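Transcriptional regulator, TetR family (PDB 2G7S) probably binds operator DNA as a dimer to repress transcription and lets go of the DNA when a small molecule binds its C-terminal domain, as TetR relatives do. Local coordinates at residues Pro102-Val105 and Cys106-Leu109; Leu135-Val138 and Leu139-Ile143; Glu159-Met162 and Ala163-Gly167. All blocks are in the same frame, centred on the assembly; numbering follows the deposited sequence. Where two conformers were deposited one is given.

Contact 1: Pro102-Val105 and Cys106-Leu109; sequences PFCV and CALL
Cys106 meets Cys104 two residues back, its CB lying 3.9 Å from Cys104 SG where the chain bends out of a loop into the short helix 105-110. The Cys106 side chain packs on Val60 and His127, where a small, weakly polar group suits a buried place. Ala107 comes next, and its N-H lies in the first turn, where side chains commonly cap. Here it points to Cys104 SG at 3.3 Å, a capping bond of 160° at hydrogen, although the position of that sulfur is not fully certain; Cys104 brings SG there by holding it anti to the backbone N (chi1 170°). The Ala107 methyl is small enough to sit 3.8 Å from Cys104 CB, while it also approaches the Phe103 ring obliquely and Leu170 of the second subunit. Leu108 N then donates to Cys104 O at 3.0 Å and so begins the regular helical ladder. Its CB lies 3.9 Å from Phe103 CD2, and the leucine and phenylalanine side chains cross at about a right angle, two bulky apolar groups packed together beside the first turn. Leu109 N continues the ladder by donating to Val105 O at 3.0 Å. Beyond it, Leu109 CD1 lies 3.9 Å from Val105 CG1, the two side chains running side by side; Val105 sends that methyl there with chi1 at 166°. Val105 also packs on Arg18 and Ile22 of helix 6-24, and Leu109 on Val60 of helix 52-77. The whole is an N-capped first helical turn with Cys104 as N-cap, placed in the TetR fold where the N-terminal helices meet the C-terminal domain.

Contact 2: Leu135-Val138 and Leu139-Ile143; sequences LTAV and LERGI
Arg141 N donates to Ala137 O at 2.9 Å, one of four successive i to i+4 backbone bonds; Leu139 to Leu135, Glu140 to Thr136 and Gly142 to Val138 are the others. A water adds to the polar side, giving a 2.8 Å hydrogen bond to Glu140 OE1 and a weak one to Ala137 O, so the exposed carboxylate is tied back to its own helix through solvent. The guanidinium of Arg141 doubles back because its chain bends at chi3 (-56°), which lays one face over Ala137 O and Val138 CA, both offset toward its rim. NH2 comes within 3.4 Å of Val138 CG2 and bonds to Gln84 OE1, fixing the group against helix 81-98. Thr136 sends its hydroxyl to Ser132 O, a common way to satisfy a buried threonine, and turns CG2 instead to Glu140 OE2, 3.8 Å away. The Leu139 branch passes close by the Leu135 carbonyl, CG 3.3 Å from Leu135 O. Apolar packing lies beyond, Leu139 on Leu148 and Leu135 on Leu85 and Phe161. Leucine and valine inside, glutamate and arginine toward the margin: this is an amphipathic alpha helix, the last turns of helix 118-144 in the TetR C-terminal domain.

Contact 3: Glu159-Met162 and Ala163-Gly167; sequences EIFM and ATVHG
Thr164 and Ile160 make the closest polar junction of this helical turn. Thr164 OG1 donates to Ile160 O at 2.7 Å while Thr164 N donates to the same oxygen at 2.8 Å, so two bonds grip one carbonyl. They arrive from opposite faces of its plane, the hydroxyl standing 40° out of it. With chi1 at -57° the hydroxyl lies beside the backbone N, where a threonine can bury its polar group.

Packing is tight toward both core and second subunit. In the core, Val165 CG2 sits over one face of the Phe161 ring, a CH-pi contact 4.1 Å from the centroid, although this ring has two conformers. Toward the second subunit, Met162 O lies 3.3 Å from the plane of the His166 ring, over one face and offset toward the rim, and His166 CE1 meets Met162 CG at 3.4 Å. CG anti to the backbone N (chi1 -180°) carries the selenium of Met162, a selenomethionine, obliquely toward that imidazole. Small Ala163 lets Ile184 of that subunit come close.

The looser part is the start of the turn, where Glu159 and Ile160 are partly exposed. Ile160 CG2 comes no nearer than 4.0 Å to Thr164 OG1. Glu159 looks outward to Ser132 and to His175 of the second subunit, so its charge has partners in both chains.

Within the domain, helix 154-173 is flanked by helices 118-144, 81-98 and 180-192: Met162 meets Leu131 of the first, Phe161 meets Tyr88 of the second, and Val165 meets Phe181 of the third. Thr164 faces its own copy across the dimer.

Overall arrangement
The three contacts follow one another along the C-terminal domain, which in TetR relatives binds ligand and dimerises, and contact 3 joins the other two. Contacts 1 and 3, with centres about 13 Å apart, meet where Ala107 CB packs 3.6 Å from His166 CD2, and both touch the second subunit. Contacts 2 and 3, about 15 Å apart between centres, join through Leu135 CD1, 3.9 Å from Met162 CB, and, in one conformer of Phe161, through Leu135 CD2, 3.6 Å from Phe161 CD2. Contacts 1 and 2 do not touch; their nearest atoms are about 11 Å apart. Contact 1 faces the N-terminal helices, consistent with the interdomain relay of relatives; contact 2 lies toward the domain's far end.

Contact 1: Pro102-Val105 and Cys106-Leu109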
ATOM      1  N   PRO A 102       3.265   4.822 -12.283  1.00 11.73           N
ATOM      2  CA  PRO A 102       1.894   4.479 -11.930  1.00 11.63           C
ATOM      3  C   PRO A 102       1.704   4.236 -10.427  1.00  9.93           C
ATOM      4  O   PRO A 102       0.732   3.611 -10.041  1.00 12.21           O
ATOM      5  CB  PRO A 102       1.645   3.170 -12.704  1.00 13.21           C
ATOM      6  CG  PRO A 102       3.028   2.484 -12.583  1.00 13.08           C
ATOM      7  CD  PRO A 102       4.004   3.640 -12.813  1.00 14.48           C
ATOM      8  N   PHE A 103       2.609   4.726  -9.591  1.00  9.49           N
ATOM      9  CA  PHE A 103       2.475   4.533  -8.141  1.00  8.58           C
ATOM     10  C   PHE A 103       3.143   5.744  -7.490  1.00  8.37           C
ATOM     11  O   PHE A 103       4.162   6.240  -8.015  1.00 11.34           O
ATOM     12  CB  PHE A 103       3.151   3.234  -7.687  1.00  8.77           C
ATOM     13  CG  PHE A 103       2.429   2.511  -6.537  1.00  6.87           C
ATOM     14  CD1 PHE A 103       1.611   1.436  -6.772  1.00  8.13           C
ATOM     15  CD2 PHE A 103       2.625   2.906  -5.235  1.00  9.15           C
ATOM     16  CE1 PHE A 103       0.976   0.750  -5.752  1.00  7.97           C
ATOM     17  CE2 PHE A 103       2.022   2.206  -4.199  1.00  8.98           C
ATOM     18  CZ  PHE A 103       1.187   1.168  -4.450  1.00  8.02           C
ATOM     19  N   CYS A 104       2.633   6.180  -6.360  1.00  8.35           N
ATOM     20  CA  CYS A 104       3.245   7.264  -5.602  1.00  7.53           C
ATOM     21  C   CYS A 104       4.542   6.734  -4.920  1.00  7.19           C
ATOM     22  O   CYS A 104       4.518   5.711  -4.241  1.00  7.54           O
ATOM     23  CB  CYS A 104       2.222   7.713  -4.569  1.00 10.10           C
ATOM     24  SG  CYS A 104       2.982   8.879  -3.345  1.00  8.57           S
ATOM     25  N   VAL A 105       5.664   7.438  -5.113  1.00  7.42           N
ATOM     26  CA  VAL A 105       6.927   7.065  -4.476  1.00  7.59           C
ATOM     27  C   VAL A 105       6.760   6.945  -2.982  1.00  5.90           C
ATOM     28  O   VAL A 105       7.324   6.033  -2.356  1.00  7.67           O
ATOM     29  CB  VAL A 105       7.931   8.243  -4.785  1.00 10.41           C
ATOM     30  CG1 VAL A 105       9.185   8.135  -3.895  1.00 12.97           C
ATOM     31  CG2 VAL A 105       8.304   8.301  -6.271  1.00 14.34           C
ATOM     32  N   CYS A 106       6.021   7.905  -2.389  1.00  7.29           N
ATOM     33  CA  CYS A 106       5.948   7.928  -0.920  1.00  6.50           C
ATOM     34  C   CYS A 106       5.004   6.829  -0.432  1.00  6.37           C
ATOM     35  O   CYS A 106       5.271   6.200   0.595  1.00  7.33           O
ATOM     36  CB  CYS A 106       5.495   9.264  -0.401  1.00  7.64           C
ATOM     37  SG  CYS A 106       6.837  10.482  -0.626  1.00 10.48           S
ATOM     38  N   ALA A 107       3.901   6.563  -1.150  1.00  6.98           N
ATOM     39  CA  ALA A 107       3.040   5.496  -0.707  1.00  7.33           C
ATOM     40  C   ALA A 107       3.802   4.152  -0.748  1.00  6.85           C
ATOM     41  O   ALA A 107       3.603   3.263   0.100  1.00  7.85           O
ATOM     42  CB  ALA A 107       1.759   5.452  -1.592  1.00  7.71           C
ATOM     43  N   LEU A 108       4.612   3.956  -1.796  1.00  6.53           N
ATOM     44  CA  LEU A 108       5.339   2.712  -1.918  1.00  6.91           C
ATOM     45  C   LEU A 108       6.347   2.602  -0.771  1.00  6.88           C
ATOM     46  O   LEU A 108       6.468   1.560  -0.118  1.00  8.26           O
ATOM     47  CB  LEU A 108       6.014   2.590  -3.354  1.00  8.69           C
ATOM     48  CG  LEU A 108       6.199   1.114  -3.876  1.00  9.98           C
ATOM     49  CD1 LEU A 108       6.551   1.118  -5.358  1.00 12.81           C
ATOM     50  CD2 LEU A 108       7.113   0.213  -3.114  1.00 17.99           C
ATOM     51  N   LEU A 109       7.147   3.659  -0.588  1.00  6.47           N
ATOM     52  CA  LEU A 109       8.155   3.592   0.476  1.00  5.95           C
ATOM     53  C   LEU A 109       7.479   3.401   1.844  1.00  6.44           C
ATOM     54  O   LEU A 109       8.096   2.805   2.712  1.00  7.71           O
ATOM     55  CB  LEU A 109       8.990   4.863   0.490  1.00  7.13           C
ATOM     56  CG  LEU A 109       9.994   4.971  -0.673  1.00  8.72           C
ATOM     57  CD1 LEU A 109      10.577   6.386  -0.760  1.00 10.02           C
ATOM     58  CD2 LEU A 109      11.173   3.958  -0.550  1.00 11.99           C
TER

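Contact 2: Leu135-Val138 and Leu139-Ile143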
ATOM      1  N   LEU A 135      -5.820  17.750   1.470  1.00  6.81           N
ATOM      2  CA  LEU A 135      -7.176  17.190   1.304  1.00  6.79           C
ATOM      3  C   LEU A 135      -8.116  17.744   2.395  1.00  5.97           C
ATOM      4  O   LEU A 135      -9.297  17.985   2.139  1.00  7.40           O
ATOM      5  CB  LEU A 135      -7.099  15.639   1.414  1.00  7.13           C
ATOM      6  CG  LEU A 135      -6.393  14.976   0.237  1.00  6.53           C
ATOM      7  CD1 LEU A 135      -6.122  13.531   0.631  1.00  8.49           C
ATOM      8  CD2 LEU A 135      -7.277  15.026  -1.051  1.00  9.27           C
ATOM      9  N   THR A 136      -7.607  17.877   3.608  1.00  6.73           N
ATOM     10  CA  THR A 136      -8.437  18.391   4.707  1.00  6.20           C
ATOM     11  C   THR A 136      -8.909  19.797   4.359  1.00  6.86           C
ATOM     12  O   THR A 136     -10.081  20.128   4.535  1.00  8.09           O
ATOM     13  CB  THR A 136      -7.626  18.406   6.058  1.00  6.94           C
ATOM     14  OG1 THR A 136      -7.317  17.059   6.433  1.00  7.71           O
ATOM     15  CG2 THR A 136      -8.422  19.092   7.211  1.00  8.06           C
ATOM     16  N   ALA A 137      -7.984  20.635   3.879  1.00  7.32           N
ATOM     17  CA  ALA A 137      -8.354  22.011   3.515  1.00  7.93           C
ATOM     18  C   ALA A 137      -9.351  22.040   2.348  1.00  7.78           C
ATOM     19  O   ALA A 137     -10.280  22.881   2.375  1.00  9.92           O
ATOM     20  CB  ALA A 137      -7.122  22.836   3.246  1.00  9.03           C
ATOM     21  N   VAL A 138      -9.203  21.176   1.343  1.00  7.78           N
ATOM     22  CA  VAL A 138     -10.150  21.147   0.238  1.00  8.00           C
ATOM     23  C   VAL A 138     -11.516  20.742   0.795  1.00  8.12           C
ATOM     24  O   VAL A 138     -12.560  21.383   0.444  1.00  8.52           O
ATOM     25  CB  VAL A 138      -9.732  20.107  -0.809  1.00  9.19           C
ATOM     26  CG1 VAL A 138     -10.833  19.944  -1.898  1.00 11.31           C
ATOM     27  CG2 VAL A 138      -8.380  20.549  -1.418  1.00 12.72           C
ATOM     28  N   LEU A 139     -11.573  19.695   1.646  1.00  7.50           N
ATOM     29  CA  LEU A 139     -12.874  19.287   2.179  1.00  7.09           C
ATOM     30  C   LEU A 139     -13.523  20.433   3.025  1.00  7.41           C
ATOM     31  O   LEU A 139     -14.735  20.645   2.973  1.00  8.01           O
ATOM     32  CB  LEU A 139     -12.696  17.996   3.009  1.00  8.34           C
ATOM     33  CG  LEU A 139     -12.364  16.789   2.103  1.00  6.68           C
ATOM     34  CD1 LEU A 139     -11.825  15.719   2.991  1.00 10.06           C
ATOM     35  CD2 LEU A 139     -13.625  16.273   1.409  1.00  9.73           C
ATOM     36  N   GLU A 140     -12.682  21.103   3.805  1.00  7.49           N
ATOM     37  CA  GLU A 140     -13.212  22.197   4.652  1.00  8.50           C
ATOM     38  C   GLU A 140     -13.806  23.276   3.753  1.00  8.57           C
ATOM     39  O   GLU A 140     -14.882  23.824   4.084  1.00 10.09           O
ATOM     40  CB  GLU A 140     -12.095  22.801   5.505  1.00  8.85           C
ATOM     41  CG  GLU A 140     -11.723  21.907   6.650  1.00  9.89           C
ATOM     42  CD  GLU A 140     -10.414  22.347   7.326  1.00 10.86           C
ATOM     43  OE1 GLU A 140      -9.520  22.926   6.654  1.00 11.50           O
ATOM     44  OE2 GLU A 140     -10.300  22.103   8.575  1.00 11.20           O
ATOM     45  N   ARG A 141     -13.097  23.664   2.666  1.00  8.32           N
ATOM     46  CA  ARG A 141     -13.642  24.699   1.744  1.00  9.67           C
ATOM     47  C   ARG A 141     -14.927  24.184   1.145  1.00  9.11           C
ATOM     48  O   ARG A 141     -15.879  24.951   0.886  1.00 11.36           O
ATOM     49  CB  ARG A 141     -12.661  25.012   0.670  1.00 10.92           C
ATOM     50  CG  ARG A 141     -11.424  25.753   1.260  1.00 11.99           C
ATOM     51  CD  ARG A 141     -10.580  26.385   0.115  1.00 15.17           C
ATOM     52  NE  ARG A 141     -10.156  25.432  -0.891  1.00 19.30           N
ATOM     53  CZ  ARG A 141      -8.989  24.731  -0.798  1.00 18.58           C
ATOM     54  NH1 ARG A 141      -8.145  24.869   0.257  1.00 17.65           N
ATOM     55  NH2 ARG A 141      -8.657  23.890  -1.780  1.00 16.77           N
ATOM     56  N   GLY A 142     -14.999  22.892   0.831  1.00  8.72           N
ATOM     57  CA  GLY A 142     -16.255  22.389   0.286  1.00  9.65           C
ATOM     58  C   GLY A 142     -17.411  22.525   1.254  1.00 10.20           C
ATOM     59  O   GLY A 142     -18.552  22.866   0.843  1.00 12.60           O
ATOM     60  N   ILE A 143     -17.160  22.255   2.535  1.00 10.54           N
ATOM     61  CA  ILE A 143     -18.207  22.532   3.542  1.00 10.42           C
ATOM     62  C   ILE A 143     -18.507  24.029   3.613  1.00 11.42           C
ATOM     63  O   ILE A 143     -19.672  24.421   3.612  1.00 13.02           O
ATOM     64  CB  ILE A 143     -17.762  22.031   4.916  1.00 11.11           C
ATOM     65  CG1 ILE A 143     -17.745  20.478   4.957  1.00 12.69           C
ATOM     66  CG2 ILE A 143     -18.692  22.602   6.018  1.00 13.51           C
ATOM     67  CD1 ILE A 143     -19.110  19.846   4.885  1.00 17.22           C
TER
HETATM   68  O   HOH W   1      -9.734  25.136   4.913  1.00 16.47           O

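Contact 3: Glu159-Met162 and Ala163-Gly167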
ATOM      1  N   GLU A 159      -8.263  11.622   5.742  1.00  6.55           N
ATOM      2  CA  GLU A 159      -7.511  10.417   6.014  1.00  6.96           C
ATOM      3  C   GLU A 159      -8.122   9.208   5.325  1.00  7.06           C
ATOM      4  O   GLU A 159      -7.376   8.346   4.781  1.00  6.88           O
ATOM      5  CB  GLU A 159      -7.408  10.198   7.527  1.00  8.49           C
ATOM      6  CG  GLU A 159      -6.495  11.176   8.258  1.00  8.16           C
ATOM      7  CD  GLU A 159      -5.014  10.913   7.972  1.00  9.70           C
ATOM      8  OE1 GLU A 159      -4.620   9.714   7.897  1.00 11.92           O
ATOM      9  OE2 GLU A 159      -4.284  11.905   7.920  1.00 10.82           O
ATOM     10  N   ILE A 160      -9.473   9.135   5.274  1.00  6.57           N
ATOM     11  CA  ILE A 160     -10.120   8.042   4.507  1.00  5.94           C
ATOM     12  C   ILE A 160      -9.825   8.211   3.027  1.00  6.34           C
ATOM     13  O   ILE A 160      -9.515   7.216   2.330  1.00  6.54           O
ATOM     14  CB  ILE A 160     -11.620   8.038   4.826  1.00  6.52           C
ATOM     15  CG1 ILE A 160     -11.863   7.564   6.285  1.00  7.95           C
ATOM     16  CG2 ILE A 160     -12.402   7.179   3.819  1.00  8.53           C
ATOM     17  CD1 ILE A 160     -13.202   8.001   6.852  1.00 11.03           C
ATOM     18  N   PHE A 161      -9.975   9.413   2.502  0.50  6.45           N
ATOM     19  CA  PHE A 161      -9.769   9.522   1.047  0.50  5.83           C
ATOM     20  C   PHE A 161      -8.299   9.237   0.671  0.50  5.70           C
ATOM     21  O   PHE A 161      -8.019   8.633  -0.386  0.50  5.42           O
ATOM     22  CB  PHE A 161     -10.208  10.919   0.625  0.50  6.14           C
ATOM     23  CG  PHE A 161     -10.124  11.147  -0.855  0.50  5.41           C
ATOM     24  CD1 PHE A 161     -11.082  10.590  -1.692  0.50  8.54           C
ATOM     25  CD2 PHE A 161      -9.121  11.957  -1.399  0.50  7.79           C
ATOM     26  CE1 PHE A 161     -10.986  10.784  -3.086  0.50 10.77           C
ATOM     27  CE2 PHE A 161      -9.041  12.178  -2.774  0.50 10.56           C
ATOM     28  CZ  PHE A 161     -10.010  11.602  -3.611  0.50 10.65           C
HETATM   29  N   MSE A 162      -7.344   9.683   1.478  1.00  6.16           N
HETATM   30  CA  MSE A 162      -5.938   9.385   1.153  1.00  6.59           C
HETATM   31  C   MSE A 162      -5.703   7.891   1.227  1.00  5.99           C
HETATM   32  O   MSE A 162      -5.020   7.312   0.334  1.00  6.39           O
HETATM   33  CB  MSE A 162      -5.023  10.123   2.186  1.00  7.49           C
HETATM   34  CG  MSE A 162      -3.540   9.831   1.870  1.00  8.13           C
HETATM   35 SE   MSE A 162      -2.336  11.014   2.828  0.80 11.39          SE
HETATM   36  CE  MSE A 162      -2.670  10.316   4.623  1.00  9.82           C
ATOM     37  N   ALA A 163      -6.229   7.192   2.241  1.00  6.02           N
ATOM     38  CA  ALA A 163      -6.034   5.759   2.369  1.00  5.54           C
ATOM     39  C   ALA A 163      -6.694   5.040   1.176  1.00  5.75           C
ATOM     40  O   ALA A 163      -6.196   4.019   0.673  1.00  5.99           O
ATOM     41  CB  ALA A 163      -6.601   5.253   3.676  1.00  6.76           C
ATOM     42  N   THR A 164      -7.864   5.526   0.760  1.00  6.10           N
ATOM     43  CA  THR A 164      -8.567   4.903  -0.393  1.00  6.63           C
ATOM     44  C   THR A 164      -7.734   5.060  -1.649  1.00  5.05           C
ATOM     45  O   THR A 164      -7.626   4.097  -2.430  1.00  6.55           O
ATOM     46  CB  THR A 164      -9.954   5.550  -0.561  1.00  7.70           C
ATOM     47  OG1 THR A 164     -10.682   5.392   0.713  1.00  9.76           O
ATOM     48  CG2 THR A 164     -10.717   4.836  -1.630  1.00 10.29           C
ATOM     49  N   VAL A 165      -7.138   6.229  -1.874  1.00  5.63           N
ATOM     50  CA  VAL A 165      -6.261   6.461  -3.033  1.00  5.79           C
ATOM     51  C   VAL A 165      -5.075   5.483  -2.979  1.00  4.87           C
ATOM     52  O   VAL A 165      -4.743   4.875  -4.016  1.00  5.90           O
ATOM     53  CB  VAL A 165      -5.814   7.955  -3.041  1.00  6.43           C
ATOM     54  CG1 VAL A 165      -4.640   8.205  -3.903  1.00  7.66           C
ATOM     55  CG2 VAL A 165      -7.010   8.878  -3.453  1.00  7.65           C
ATOM     56  N   HIS A 166      -4.407   5.413  -1.812  1.00  5.25           N
ATOM     57  CA  HIS A 166      -3.236   4.547  -1.757  1.00  4.94           C
ATOM     58  C   HIS A 166      -3.647   3.064  -1.910  1.00  4.89           C
ATOM     59  O   HIS A 166      -2.923   2.282  -2.580  1.00  5.59           O
ATOM     60  CB  HIS A 166      -2.544   4.754  -0.448  1.00  5.31           C
ATOM     61  CG  HIS A 166      -1.912   6.098  -0.355  1.00  6.01           C
ATOM     62  ND1 HIS A 166      -1.597   6.676   0.860  1.00  6.72           N
ATOM     63  CD2 HIS A 166      -1.505   6.969  -1.312  1.00  5.99           C
ATOM     64  CE1 HIS A 166      -1.014   7.869   0.639  1.00  6.93           C
ATOM     65  NE2 HIS A 166      -0.955   8.077  -0.678  1.00  6.84           N
ATOM     66  N   GLY A 167      -4.804   2.685  -1.357  1.00  5.03           N
ATOM     67  CA  GLY A 167      -5.227   1.313  -1.495  1.00  4.95           C
ATOM     68  C   GLY A 167      -5.656   1.054  -2.939  1.00  5.53           C
ATOM     69  O   GLY A 167      -5.558  -0.109  -3.411  1.00  6.04           O
TER